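PDB 6Q56: tRNA (adenine(22)-N(1))-methyltransferase from Bacillus subtilis, which catalyses the S-adenosyl-L-methionine-dependent methylation of N1 of adenosine 22 in tRNA, giving N(1)-methyladenosine. Local coordinates for residues P34-A37 against H41-S44; R61-S66 against I72-G77; E116-Q121 against R130-K135. The protein carries 2 engineered substitutions. All blocks are in the same frame, centred on the assembly; numbering follows the deposited sequence.

Interaction 1 (P34-A37 against H41-S44); sequences PSYA and HKAS. Engineered in segment 34-37: Ser35 (natural residue Cys).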
# COMPACT_ATOMS: atom_id res chain seq x y z
N PRO A 34 3.19 14.87 4.15
CA PRO A 34 3.16 15.27 5.56
C PRO A 34 3.02 16.78 5.73
O PRO A 34 2.34 17.22 6.64
CB PRO A 34 4.50 14.77 6.12
CG PRO A 34 5.28 14.25 4.96
CD PRO A 34 4.31 13.96 3.86
N SER A 35 3.64 17.56 4.86
CA SER A 35 3.53 19.01 4.95
C SER A 35 2.08 19.38 4.69
O SER A 35 1.51 20.21 5.38
CB SER A 35 4.43 19.68 3.92
OG SER A 35 5.79 19.61 4.28
N TYR A 36 1.52 18.74 3.69
CA TYR A 36 0.14 18.96 3.29
C TYR A 36 -0.82 18.58 4.41
O TYR A 36 -1.80 19.27 4.64
CB TYR A 36 -0.18 18.15 2.04
CG TYR A 36 -1.63 18.15 1.63
CD1 TYR A 36 -2.54 17.32 2.25
CD2 TYR A 36 -2.09 18.97 0.62
CE1 TYR A 36 -3.86 17.30 1.88
CE2 TYR A 36 -3.41 18.96 0.24
CZ TYR A 36 -4.29 18.13 0.87
OH TYR A 36 -5.60 18.12 0.50
N ALA A 37 -0.54 17.48 5.09
CA ALA A 37 -1.40 17.00 6.16
C ALA A 37 -1.40 17.90 7.37
O ALA A 37 -2.44 18.17 7.95
CB ALA A 37 -1.01 15.58 6.55
N HIS A 41 -4.19 20.74 8.75
CA HIS A 41 -4.60 20.29 10.07
C HIS A 41 -5.15 18.88 10.11
O HIS A 41 -5.83 18.50 11.06
CB HIS A 41 -5.59 21.29 10.64
CG HIS A 41 -5.21 22.71 10.36
ND1 HIS A 41 -5.91 23.50 9.47
CD2 HIS A 41 -4.18 23.46 10.81
CE1 HIS A 41 -5.33 24.69 9.40
NE2 HIS A 41 -4.28 24.68 10.20
N LYS A 42 -4.85 18.10 9.09
CA LYS A 42 -5.29 16.72 9.05
C LYS A 42 -4.45 15.95 10.04
O LYS A 42 -4.91 14.99 10.64
CB LYS A 42 -5.11 16.14 7.65
CG LYS A 42 -6.03 16.74 6.60
CD LYS A 42 -6.08 15.87 5.36
CE LYS A 42 -6.46 14.44 5.70
NZ LYS A 42 -7.77 14.33 6.41
N ALA A 43 -3.22 16.39 10.21
CA ALA A 43 -2.30 15.76 11.15
C ALA A 43 -1.80 16.81 12.12
O ALA A 43 -1.64 17.97 11.76
CB ALA A 43 -1.14 15.13 10.41
N SER A 44 -1.57 16.41 13.36
CA SER A 44 -1.11 17.34 14.39
C SER A 44 0.38 17.52 14.28
O SER A 44 0.91 18.60 14.50
CB SER A 44 -1.47 16.82 15.77
OG SER A 44 -0.95 15.53 15.99

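Interaction 2 (R61-S66 against I72-G77); sequences RQVEKS and ISVRQG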
# COMPACT_ATOMS: atom_id res chain seq x y z
N ARG A 61 14.99 20.40 3.92
CA ARG A 61 15.02 21.76 3.41
C ARG A 61 13.64 22.28 3.04
O ARG A 61 13.38 23.46 3.15
CB ARG A 61 15.96 21.87 2.22
CG ARG A 61 17.42 21.86 2.61
CD ARG A 61 17.71 22.90 3.68
NE ARG A 61 19.01 22.68 4.29
CZ ARG A 61 20.14 23.24 3.88
NH1 ARG A 61 20.14 24.08 2.86
NH2 ARG A 61 21.28 22.97 4.51
N GLN A 62 12.77 21.40 2.58
CA GLN A 62 11.43 21.80 2.21
C GLN A 62 10.68 22.14 3.48
O GLN A 62 10.03 23.17 3.58
CB GLN A 62 10.72 20.69 1.46
CG GLN A 62 9.43 21.14 0.80
CD GLN A 62 9.65 22.23 -0.22
OE1 GLN A 62 10.79 22.58 -0.53
NE2 GLN A 62 8.57 22.78 -0.74
N VAL A 63 10.77 21.25 4.46
CA VAL A 63 10.11 21.44 5.74
C VAL A 63 10.62 22.70 6.42
O VAL A 63 9.87 23.42 7.07
CB VAL A 63 10.28 20.22 6.64
CG1 VAL A 63 9.81 20.50 8.05
CG2 VAL A 63 9.53 19.05 6.05
N GLU A 64 11.90 22.98 6.27
CA GLU A 64 12.49 24.16 6.87
C GLU A 64 12.01 25.36 6.07
O GLU A 64 11.60 26.36 6.63
CB GLU A 64 14.01 24.07 6.84
CG GLU A 64 14.69 24.67 8.05
CD GLU A 64 16.17 24.34 8.11
OE1 GLU A 64 16.66 23.61 7.22
OE2 GLU A 64 16.84 24.81 9.06
N LYS A 65 12.05 25.23 4.75
CA LYS A 65 11.63 26.27 3.84
C LYS A 65 10.17 26.60 4.08
O LYS A 65 9.76 27.75 3.98
CB LYS A 65 11.83 25.82 2.38
CG LYS A 65 11.57 26.88 1.32
CD LYS A 65 12.79 27.75 1.08
CE LYS A 65 12.78 28.38 -0.31
NZ LYS A 65 11.65 29.31 -0.54
N SER A 66 9.38 25.58 4.40
CA SER A 66 7.96 25.76 4.66
C SER A 66 7.70 26.20 6.09
O SER A 66 6.56 26.43 6.47
CB SER A 66 7.22 24.45 4.40
OG SER A 66 7.11 24.18 3.02
N ILE A 72 7.06 19.09 12.07
CA ILE A 72 7.52 18.00 11.23
C ILE A 72 8.98 17.66 11.47
O ILE A 72 9.84 18.52 11.45
CB ILE A 72 7.33 18.32 9.75
CG1 ILE A 72 5.85 18.56 9.46
CG2 ILE A 72 7.85 17.18 8.89
CD1 ILE A 72 5.52 18.67 8.00
N SER A 73 9.23 16.39 11.69
CA SER A 73 10.56 15.89 11.94
C SER A 73 11.01 14.99 10.80
O SER A 73 10.52 13.88 10.66
CB SER A 73 10.60 15.11 13.25
OG SER A 73 11.85 14.50 13.45
N VAL A 74 11.95 15.49 10.00
CA VAL A 74 12.49 14.73 8.90
C VAL A 74 13.65 13.91 9.43
O VAL A 74 14.62 14.45 9.93
CB VAL A 74 12.98 15.64 7.76
CG1 VAL A 74 13.47 14.81 6.59
CG2 VAL A 74 11.88 16.57 7.31
N ARG A 75 13.52 12.59 9.34
CA ARG A 75 14.55 11.70 9.84
C ARG A 75 15.09 10.79 8.76
O ARG A 75 14.40 10.45 7.82
CB ARG A 75 13.98 10.88 10.99
CG ARG A 75 13.32 11.73 12.04
CD ARG A 75 12.66 10.90 13.11
NE ARG A 75 11.89 11.71 14.03
CZ ARG A 75 11.15 11.23 15.02
NH1 ARG A 75 11.09 9.92 15.21
NH2 ARG A 75 10.48 12.04 15.80
N GLN A 76 16.33 10.39 8.93
CA GLN A 76 16.97 9.51 7.99
C GLN A 76 17.07 8.12 8.59
O GLN A 76 17.48 7.96 9.74
CB GLN A 76 18.36 10.02 7.61
CG GLN A 76 19.13 9.06 6.74
CD GLN A 76 20.29 9.71 6.02
OE1 GLN A 76 20.88 10.66 6.51
NE2 GLN A 76 20.63 9.18 4.87
N GLY A 77 16.69 7.13 7.81
CA GLY A 77 16.73 5.75 8.27
C GLY A 77 15.98 4.83 7.34
O GLY A 77 15.29 5.28 6.43

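Interaction 3 (E116-Q121 against R130-K135); sequences ERLILQ and REWLYK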
# COMPACT_ATOMS: atom_id res chain seq x y z
N GLU A 116 -1.90 1.85 15.43
CA GLU A 116 -1.64 2.86 14.43
C GLU A 116 -2.42 2.51 13.18
O GLU A 116 -2.49 1.35 12.81
CB GLU A 116 -0.16 2.92 14.07
CG GLU A 116 0.78 3.06 15.25
CD GLU A 116 1.34 1.74 15.72
OE1 GLU A 116 0.89 0.69 15.24
OE2 GLU A 116 2.24 1.76 16.57
N ARG A 117 -2.99 3.51 12.52
CA ARG A 117 -3.70 3.24 11.29
C ARG A 117 -2.67 3.20 10.17
O ARG A 117 -1.84 4.09 10.05
CB ARG A 117 -4.74 4.32 10.97
CG ARG A 117 -5.26 4.21 9.55
CD ARG A 117 -6.35 5.21 9.24
NE ARG A 117 -7.59 4.89 9.93
CZ ARG A 117 -8.72 5.57 9.79
NH1 ARG A 117 -8.77 6.61 8.98
NH2 ARG A 117 -9.79 5.20 10.45
N LEU A 118 -2.71 2.14 9.37
CA LEU A 118 -1.78 2.00 8.27
C LEU A 118 -2.49 2.36 6.98
O LEU A 118 -3.55 1.84 6.69
CB LEU A 118 -1.23 0.58 8.20
CG LEU A 118 -0.51 0.03 9.43
CD1 LEU A 118 -0.08 -1.40 9.19
CD2 LEU A 118 0.67 0.89 9.81
N ILE A 119 -1.88 3.25 6.21
CA ILE A 119 -2.40 3.68 4.93
C ILE A 119 -1.30 3.37 3.94
O ILE A 119 -0.34 4.12 3.79
CB ILE A 119 -2.74 5.17 4.92
CG1 ILE A 119 -3.48 5.56 6.19
CG2 ILE A 119 -3.58 5.50 3.70
CD1 ILE A 119 -3.56 7.05 6.41
N LEU A 120 -1.44 2.24 3.28
CA LEU A 120 -0.45 1.75 2.35
C LEU A 120 -0.86 1.89 0.90
O LEU A 120 -1.94 1.49 0.51
CB LEU A 120 -0.19 0.29 2.68
CG LEU A 120 -0.06 0.03 4.18
CD1 LEU A 120 -0.22 -1.43 4.52
CD2 LEU A 120 1.27 0.56 4.67
N GLN A 121 0.04 2.45 0.10
CA GLN A 121 -0.21 2.65 -1.31
C GLN A 121 0.83 1.93 -2.15
O GLN A 121 1.86 2.49 -2.50
CB GLN A 121 -0.26 4.13 -1.67
CG GLN A 121 -0.68 4.41 -3.10
CD GLN A 121 0.48 4.45 -4.06
OE1 GLN A 121 1.43 5.19 -3.88
NE2 GLN A 121 0.40 3.64 -5.10
N ARG A 130 -1.46 -7.47 1.96
CA ARG A 130 -2.62 -8.13 2.55
C ARG A 130 -2.20 -9.38 3.31
O ARG A 130 -2.71 -9.66 4.38
CB ARG A 130 -3.67 -8.45 1.49
CG ARG A 130 -4.33 -7.21 0.92
CD ARG A 130 -5.50 -7.56 0.01
NE ARG A 130 -5.93 -6.41 -0.77
CZ ARG A 130 -5.44 -6.08 -1.95
NH1 ARG A 130 -4.48 -6.81 -2.50
NH2 ARG A 130 -5.89 -5.02 -2.58
N GLU A 131 -1.26 -10.12 2.76
CA GLU A 131 -0.79 -11.33 3.41
C GLU A 131 -0.12 -10.97 4.73
O GLU A 131 -0.33 -11.62 5.74
CB GLU A 131 0.17 -12.10 2.51
CG GLU A 131 -0.52 -12.79 1.35
CD GLU A 131 0.43 -13.57 0.47
OE1 GLU A 131 1.64 -13.41 0.63
OE2 GLU A 131 -0.04 -14.33 -0.39
N TRP A 132 0.68 -9.91 4.72
CA TRP A 132 1.35 -9.47 5.93
C TRP A 132 0.34 -8.96 6.95
O TRP A 132 0.43 -9.29 8.12
CB TRP A 132 2.37 -8.37 5.62
CG TRP A 132 3.14 -7.99 6.81
CD1 TRP A 132 4.28 -8.55 7.26
CD2 TRP A 132 2.80 -6.96 7.74
NE1 TRP A 132 4.69 -7.94 8.41
CE2 TRP A 132 3.80 -6.95 8.72
CE3 TRP A 132 1.77 -6.04 7.83
CZ2 TRP A 132 3.79 -6.06 9.78
CZ3 TRP A 132 1.76 -5.16 8.88
CH2 TRP A 132 2.76 -5.17 9.84
N LEU A 133 -0.61 -8.16 6.50
CA LEU A 133 -1.63 -7.62 7.38
C LEU A 133 -2.42 -8.71 8.07
O LEU A 133 -2.65 -8.66 9.27
CB LEU A 133 -2.60 -6.74 6.59
CG LEU A 133 -2.10 -5.38 6.14
CD1 LEU A 133 -3.19 -4.69 5.35
CD2 LEU A 133 -1.68 -4.54 7.32
N TYR A 134 -2.83 -9.71 7.31
CA TYR A 134 -3.60 -10.81 7.85
C TYR A 134 -2.83 -11.58 8.92
O TYR A 134 -3.41 -12.25 9.75
CB TYR A 134 -4.03 -11.75 6.73
CG TYR A 134 -5.01 -12.80 7.16
CD1 TYR A 134 -6.37 -12.57 7.12
CD2 TYR A 134 -4.57 -14.02 7.63
CE1 TYR A 134 -7.26 -13.52 7.53
CE2 TYR A 134 -5.46 -14.98 8.05
CZ TYR A 134 -6.81 -14.73 7.99
OH TYR A 134 -7.69 -15.69 8.39
N LYS A 135 -1.53 -11.61 8.75
CA LYS A 135 -0.66 -12.38 9.62
C LYS A 135 -0.39 -11.65 10.91
O LYS A 135 -0.25 -12.27 11.95
CB LYS A 135 0.64 -12.70 8.89
CG LYS A 135 1.80 -13.09 9.78
CD LYS A 135 3.04 -13.46 8.98
CE LYS A 135 3.78 -12.23 8.49
NZ LYS A 135 4.61 -11.60 9.53

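Interaction 1 (P34-A37 against H41-S44)
Lys42 has its CG beside the backbone N and anti to the carbonyl carbon (chi1 -68°), a turn that leaves Lys42 CG 4.1 Å from Ala37 O, and the bends at chi3 and chi4 then take the amine end away. Tyr36 instead has its CG anti to the backbone N (chi1 172°), which carries the ring to the Lys42 side, where CE1 stands 4.4 Å from Lys42 CD in an oblique and loose approach. The polar link is made by the backbone. Ala37 O accepts from Ala43 N at 3.0 Å with an N-H...O angle of 154°, the donor lying above the carbonyl plane. A second, weak bond reaches Ala37 O from Lys42 N at 2.7 Å, well bent from straight. One carbonyl, that of buried Ala37, thus gathers two successive amides, and Lys42 CB also approaches it, 3.4 Å from Ala37 O. Beside these bonds the two methyls meet, Ala37 CB to Ala43 CB at 3.9 Å, an apolar touch between the helix and the start of the following strand. Tyr36 OH has its own partner in Gln11 NE2. The contact ties helix 32-39 to the start of strand 43-50, within the beta-alpha-beta unit that begins with strand 21-26, and Met23 of that first strand packs against both Ala37 and Ala43.

Interaction 2 (R61-S66 against I72-G77)
Val63, on helix 53-65, and Ile72, at the start of strand 72-76, bring their backbones to a CA-CA separation of 7.0 Å, the shortest between the two segments, and the bond to CB points across the gap in both residues and in Val74. Val63 supplies the helix side of the contact with both of its methyls. CG1 rests against the branch point of Ile72, 3.7 Å from Ile72 CB, while CG2 touches both strand residues, lying 3.6 Å from Val74 CG2 and 3.8 Å from Ile72 CG2. Because CG1 of Val63 is anti to the backbone N (chi1 170°) and CG2 anti to the carbonyl carbon, the pair of methyls straddles two strand residues whose side chains emerge on the same sheet face. Helix 53-65 is the crossover between parallel strands 43-50 and 72-76, one beta-alpha-beta unit of the Rossmann-like methyltransferase fold, and this patch joins the last turn of the helix to the outermost strand of that side of the sheet. Phe56 and Ala59 of the same helix extend the cover over Val74, and Leu68 touches Val63 from the connecting loop. On the other strand face, Arg75 NE donates to Ser73 OG at 2.8 Å, nearly straight at 172° and in the guanidinium plane, while Arg75 NH2 forms a salt bridge with Glu87.

Interaction 3 (E116-Q121 against R130-K135)
Leu118 of strand 117-122 meets Trp132 and Leu133 of helix 127-135, a helix-on-sheet contact in the Rossmann-like domain. The short segments run nearly antiparallel, 165° between their N-to-C directions, with axes 12.1 Å apart at closest approach, and the gap is bridged by side chains rather than backbone. Among the aliphatic contacts, Leu118 CD1 reaches Leu133 CD2 at 4.0 Å as the two side chains slide past each other in opposite directions. Leu120 CD1 approaches the same Leu133 CD2 more loosely, at 4.4 Å, so one methyl from the helix faces two residues on one side of the strand. On neighbouring strand 90-96, Ile91 touches Leu118 and Ile93 touches Leu120; Ala158 of strand 151-159 packs on Leu133. Polar bonds bind the helix to other elements: Trp132 NE1 and Lys135 NZ both engage Glu106, and Arg130 forms a salt bridge with Glu143. The aromatic contact comes from the indole of Trp132, whose side chain crosses that of Leu118 at about a right angle; Leu118 CD1 lies at the edge of the indole, near its plane, 4.2 Å from Trp132 CZ3.

In the fold
Along the chain the three contacts come in series, and each reaches the same mixed sheet. Interactions 1 and 2 belong to consecutive beta-alpha-beta units of the Rossmann-like fold that share strand 43-50; their centres are 13 Å apart and they touch, Ile72 CD1 packing 3.7 Å from the CA of Ser35, an engineered residue. Interaction 3 lies farther along the sheet, its centre about 21 Å from that of interaction 1 and 26 Å from that of interaction 2, without touching either. Two adjoining contacts thus lie toward the 72-76 end of the sheet, and the third lies by itself at strand 117-122, where the parallel strands of this methyltransferase give way to antiparallel strands 151-159 and 139-148.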